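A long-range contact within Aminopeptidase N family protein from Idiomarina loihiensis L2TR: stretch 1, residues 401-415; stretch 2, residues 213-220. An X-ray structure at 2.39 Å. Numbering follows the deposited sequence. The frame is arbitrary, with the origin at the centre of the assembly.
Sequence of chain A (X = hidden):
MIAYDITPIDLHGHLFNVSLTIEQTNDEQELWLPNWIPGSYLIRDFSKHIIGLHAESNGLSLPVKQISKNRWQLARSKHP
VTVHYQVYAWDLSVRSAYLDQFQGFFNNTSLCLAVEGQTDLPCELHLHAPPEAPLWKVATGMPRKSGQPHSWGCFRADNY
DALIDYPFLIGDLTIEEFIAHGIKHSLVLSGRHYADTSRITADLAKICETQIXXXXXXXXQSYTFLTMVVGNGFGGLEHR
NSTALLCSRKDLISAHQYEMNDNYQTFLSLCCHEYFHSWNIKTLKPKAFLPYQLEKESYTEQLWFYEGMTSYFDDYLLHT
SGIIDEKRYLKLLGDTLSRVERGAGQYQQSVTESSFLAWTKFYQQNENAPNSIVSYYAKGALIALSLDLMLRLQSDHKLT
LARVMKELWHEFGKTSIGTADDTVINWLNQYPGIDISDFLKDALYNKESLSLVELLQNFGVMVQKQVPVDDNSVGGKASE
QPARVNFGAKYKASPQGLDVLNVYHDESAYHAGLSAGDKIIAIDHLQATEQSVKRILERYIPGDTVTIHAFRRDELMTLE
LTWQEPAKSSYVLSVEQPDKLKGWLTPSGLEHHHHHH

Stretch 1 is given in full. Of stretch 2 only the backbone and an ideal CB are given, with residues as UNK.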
# COMPACT_ATOMS: atom_id res chain seq x y z
N LEU A 401 -1.34 7.57 -21.40
CA LEU A 401 -2.19 7.36 -20.22
C LEU A 401 -1.85 8.46 -19.21
O LEU A 401 -2.73 8.93 -18.47
CB LEU A 401 -1.96 5.98 -19.59
CG LEU A 401 -2.67 5.70 -18.25
CD1 LEU A 401 -4.19 5.73 -18.41
CD2 LEU A 401 -2.22 4.34 -17.72
N ALA A 402 -0.59 8.87 -19.19
CA ALA A 402 -0.16 9.93 -18.28
C ALA A 402 -0.99 11.18 -18.58
O ALA A 402 -1.53 11.81 -17.66
CB ALA A 402 1.33 10.22 -18.45
N ARG A 403 -1.10 11.53 -19.86
CA ARG A 403 -1.88 12.70 -20.26
C ARG A 403 -3.32 12.55 -19.78
O ARG A 403 -3.93 13.51 -19.30
CB ARG A 403 -1.84 12.88 -21.78
CG ARG A 403 -2.71 14.03 -22.24
CD ARG A 403 -2.16 14.77 -23.45
NE ARG A 403 -2.85 16.04 -23.64
CZ ARG A 403 -2.79 17.06 -22.79
NH1 ARG A 403 -2.05 16.97 -21.68
NH2 ARG A 403 -3.47 18.17 -23.02
N VAL A 404 -3.87 11.35 -19.91
CA VAL A 404 -5.24 11.11 -19.48
C VAL A 404 -5.38 11.34 -17.97
O VAL A 404 -6.40 11.89 -17.52
CB VAL A 404 -5.67 9.66 -19.83
CG1 VAL A 404 -7.01 9.34 -19.18
CG2 VAL A 404 -5.77 9.51 -21.35
N MSE A 405 -4.38 10.93 -17.20
CA MSE A 405 -4.42 11.12 -15.74
C MSE A 405 -4.44 12.61 -15.41
O MSE A 405 -5.23 13.06 -14.57
CB MSE A 405 -3.20 10.46 -15.06
CG MSE A 405 -3.12 8.94 -15.22
SE MSE A 405 -4.68 8.01 -14.53
CE MSE A 405 -4.56 8.60 -12.68
N LYS A 406 -3.58 13.37 -16.08
CA LYS A 406 -3.51 14.82 -15.88
C LYS A 406 -4.89 15.44 -16.06
O LYS A 406 -5.41 16.12 -15.18
CB LYS A 406 -2.54 15.46 -16.89
CG LYS A 406 -2.47 16.98 -16.78
CD LYS A 406 -2.01 17.62 -18.08
CE LYS A 406 -3.20 18.11 -18.91
NZ LYS A 406 -3.85 19.34 -18.34
N GLU A 407 -5.47 15.19 -17.23
CA GLU A 407 -6.78 15.71 -17.57
C GLU A 407 -7.87 15.24 -16.61
O GLU A 407 -8.68 16.05 -16.15
CB GLU A 407 -7.13 15.35 -19.01
CG GLU A 407 -6.25 16.09 -20.02
CD GLU A 407 -6.48 15.63 -21.45
OE1 GLU A 407 -7.61 15.21 -21.77
OE2 GLU A 407 -5.53 15.71 -22.27
N LEU A 408 -7.89 13.95 -16.30
CA LEU A 408 -8.90 13.45 -15.38
C LEU A 408 -8.75 14.14 -14.03
O LEU A 408 -9.74 14.41 -13.35
CB LEU A 408 -8.79 11.93 -15.20
CG LEU A 408 -9.38 11.07 -16.32
CD1 LEU A 408 -9.05 9.61 -16.08
CD2 LEU A 408 -10.89 11.27 -16.37
N TRP A 409 -7.51 14.44 -13.65
CA TRP A 409 -7.29 15.10 -12.37
C TRP A 409 -7.82 16.53 -12.36
O TRP A 409 -8.44 16.96 -11.39
CB TRP A 409 -5.80 15.13 -12.00
CG TRP A 409 -5.60 15.74 -10.65
CD1 TRP A 409 -5.89 15.16 -9.44
CD2 TRP A 409 -5.21 17.08 -10.36
NE1 TRP A 409 -5.71 16.07 -8.43
CE2 TRP A 409 -5.30 17.26 -8.96
CE3 TRP A 409 -4.81 18.17 -11.16
CZ2 TRP A 409 -4.99 18.47 -8.34
CZ3 TRP A 409 -4.50 19.37 -10.54
CH2 TRP A 409 -4.60 19.51 -9.14
N HIS A 410 -7.57 17.28 -13.43
CA HIS A 410 -8.05 18.66 -13.50
C HIS A 410 -9.57 18.73 -13.58
O HIS A 410 -10.19 19.66 -13.06
CB HIS A 410 -7.44 19.37 -14.70
CG HIS A 410 -6.02 19.80 -14.49
ND1 HIS A 410 -5.68 20.86 -13.67
CD2 HIS A 410 -4.86 19.31 -14.98
CE1 HIS A 410 -4.37 21.00 -13.67
NE2 HIS A 410 -3.85 20.08 -14.45
N GLU A 411 -10.18 17.73 -14.23
CA GLU A 411 -11.62 17.70 -14.37
C GLU A 411 -12.37 17.27 -13.12
O GLU A 411 -13.27 17.96 -12.65
CB GLU A 411 -12.03 16.78 -15.52
CG GLU A 411 -11.98 17.41 -16.89
CD GLU A 411 -12.69 16.58 -17.94
OE1 GLU A 411 -13.85 16.16 -17.68
OE2 GLU A 411 -12.10 16.34 -19.01
N PHE A 412 -11.99 16.11 -12.58
CA PHE A 412 -12.69 15.57 -11.43
C PHE A 412 -11.94 15.62 -10.11
O PHE A 412 -12.56 15.50 -9.05
CB PHE A 412 -13.08 14.12 -11.74
CG PHE A 412 -13.84 13.97 -13.02
CD1 PHE A 412 -15.18 14.37 -13.11
CD2 PHE A 412 -13.22 13.45 -14.15
CE1 PHE A 412 -15.88 14.26 -14.30
CE2 PHE A 412 -13.92 13.34 -15.36
CZ PHE A 412 -15.25 13.74 -15.43
N GLY A 413 -10.63 15.81 -10.17
CA GLY A 413 -9.83 15.86 -8.95
C GLY A 413 -9.68 17.24 -8.35
O GLY A 413 -10.14 17.51 -7.24
N LYS A 414 -9.03 18.13 -9.09
CA LYS A 414 -8.82 19.50 -8.62
C LYS A 414 -10.14 20.15 -8.22
O LYS A 414 -10.17 21.06 -7.39
CB LYS A 414 -8.15 20.34 -9.72
CG LYS A 414 -7.61 21.65 -9.19
CD LYS A 414 -7.77 22.81 -10.16
CE LYS A 414 -6.76 22.78 -11.28
NZ LYS A 414 -6.54 24.16 -11.82
N THR A 415 -11.23 19.69 -8.82
CA THR A 415 -12.56 20.23 -8.56
C THR A 415 -13.32 19.52 -7.45
O THR A 415 -14.39 19.99 -7.04
CB THR A 415 -13.42 20.14 -9.83
OG1 THR A 415 -13.54 18.77 -10.22
CG2 THR A 415 -12.79 20.94 -10.97
N UNK A 213 5.26 17.80 -12.97
CA UNK A 213 5.24 18.17 -14.38
C UNK A 213 4.11 17.43 -15.07
O UNK A 213 3.43 17.98 -15.94
CB UNK A 213 6.58 17.86 -15.05
N UNK A 214 3.90 16.17 -14.69
CA UNK A 214 2.86 15.35 -15.29
C UNK A 214 1.47 15.95 -15.12
O UNK A 214 0.71 16.07 -16.08
CB UNK A 214 2.89 13.95 -14.68
N UNK A 215 1.12 16.32 -13.89
CA UNK A 215 -0.18 16.91 -13.63
C UNK A 215 -0.14 18.41 -13.89
O UNK A 215 -1.19 19.07 -13.95
CB UNK A 215 -0.62 16.63 -12.19
N UNK A 216 1.07 18.95 -14.04
CA UNK A 216 1.26 20.37 -14.29
C UNK A 216 0.76 21.21 -13.13
O UNK A 216 0.61 22.42 -13.25
CB UNK A 216 0.55 20.78 -15.58
N UNK A 217 0.52 20.57 -11.99
CA UNK A 217 0.02 21.25 -10.81
C UNK A 217 0.10 20.33 -9.59
O UNK A 217 -0.08 19.12 -9.71
CB UNK A 217 -1.42 21.72 -11.03
N UNK A 218 0.36 20.91 -8.42
CA UNK A 218 0.45 20.14 -7.19
C UNK A 218 -0.70 20.54 -6.26
O UNK A 218 -0.96 21.73 -6.08
CB UNK A 218 1.80 20.36 -6.51
N UNK A 219 -1.39 19.57 -5.66
CA UNK A 219 -2.51 19.88 -4.76
C UNK A 219 -2.10 20.25 -3.34
O UNK A 219 -2.95 20.52 -2.49
CB UNK A 219 -3.46 18.68 -4.70
N UNK A 220 -0.80 20.28 -3.07
CA UNK A 220 -0.29 20.62 -1.75
C UNK A 220 0.72 21.76 -1.84
O UNK A 220 1.20 22.08 -2.93
CB UNK A 220 0.35 19.39 -1.09

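Position 213 lies in a helix, and its ideal CB has nothing of stretch 1 within 5.5 Å. Stretch 1 sets no limit here, so many residues would suit. The deposited residue is Ser213, whose OG is hydrogen-bonded elsewhere in the structure.

Position 214 is also helical. Its CA-to-CB bond points sideways, and the ideal CB touches nothing. A longer side chain could still reach the helix of stretch 1 near Ala402, where a small methyl leaves room. Leucine, isoleucine or methionine would suit. It is Leu214, with chi1 t and chi2 t. Its CD1 lies 3.9 Å from Ala402 CB. Its backbone O lies 3.4 Å from Lys406 CG.

Position 215 comes closest in backbone: its CA is 4.5 Å from that of Lys406. The carbonyl is already used, since His410 NE2 donates a hydrogen bond to the O of 215 at 2.9 Å. The ideal CB is 4.6 Å from Trp409 CE3 and 5.0 Å from Lys406 CG. The bond points sideways, but a large side chain could turn toward Met405 and Trp409. A large apolar or aromatic residue fits. It is Phe215, chi1 m. Its ring presents an edge to the face of Trp409, with planes at 78° and centroids 5.4 Å apart. Phe215 CD2 lies 3.7 Å from Trp409 CB, and CE2 lies 4.4 Å from Met405 CB.

Position 216 has positive phi (63°) and leaves the helix. Glycine, asparagine or aspartate would take this backbone easily. CB points toward stretch 1, 4.8 Å from Lys406 CD, so an acid could also answer the lysine charge. It is Glu216. OE1 is 4.0 Å from Lys406 NZ, too far for a salt bridge but still favourable for opposite charges.

Position 217 is extended, and CB points toward stretch 1. It sits 3.9 Å from Trp409 CZ3 and 4.0 Å from His410 CE1, with Lys414 beyond. An acid or glutamine would suit. It is Glu217, with chi1 and chi2 both t. Its OE1 accepts a hydrogen bond from Lys414 NZ at 3.1 Å, within a salt bridge. OE2 approaches the edge of the Trp409 ring, 3.8 Å from CH2.

Position 218 points away, so stretch 1 asks little of it. It is Ala218.

Position 219 points toward stretch 1, with the ideal CB 4.0 Å from Trp409 CZ2. A compact apolar residue would pack there, and phi of -81° permits proline. It is Pro219, whose CB lies 3.9 Å from Trp409 CZ2.

Position 220 is out of reach, so stretch 1 cannot predict it. It is Phe220.

Stretch 2 213-220: SLFEEAPF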
# COMPACT_ATOMS: atom_id res chain seq x y z
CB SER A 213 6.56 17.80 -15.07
OG SER A 213 7.62 18.60 -14.61
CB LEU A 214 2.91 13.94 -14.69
CG LEU A 214 1.97 12.88 -15.28
CD1 LEU A 214 2.54 11.50 -15.00
CD2 LEU A 214 0.57 13.01 -14.70
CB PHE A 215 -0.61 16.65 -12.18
CG PHE A 215 -0.88 15.20 -11.89
CD1 PHE A 215 0.13 14.37 -11.43
CD2 PHE A 215 -2.15 14.67 -12.09
CE1 PHE A 215 -0.13 13.02 -11.18
CE2 PHE A 215 -2.42 13.33 -11.84
CZ PHE A 215 -1.40 12.50 -11.39
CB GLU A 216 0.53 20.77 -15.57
CG GLU A 216 1.13 20.17 -16.83
CD GLU A 216 0.35 20.51 -18.08
OE1 GLU A 216 -0.44 21.48 -18.05
OE2 GLU A 216 0.53 19.81 -19.10
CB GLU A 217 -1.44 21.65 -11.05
CG GLU A 217 -2.05 22.50 -9.95
CD GLU A 217 -3.38 23.10 -10.38
OE1 GLU A 217 -3.51 23.44 -11.57
OE2 GLU A 217 -4.27 23.25 -9.52
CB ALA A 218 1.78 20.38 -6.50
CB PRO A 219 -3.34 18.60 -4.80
CG PRO A 219 -2.29 17.54 -4.90
CD PRO A 219 -1.33 18.12 -5.94
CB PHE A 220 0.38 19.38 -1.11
CG PHE A 220 1.26 18.62 -2.07
CD1 PHE A 220 0.82 17.44 -2.66
CD2 PHE A 220 2.53 19.09 -2.39
CE1 PHE A 220 1.62 16.74 -3.57
CE2 PHE A 220 3.35 18.40 -3.30
CZ PHE A 220 2.89 17.22 -3.89
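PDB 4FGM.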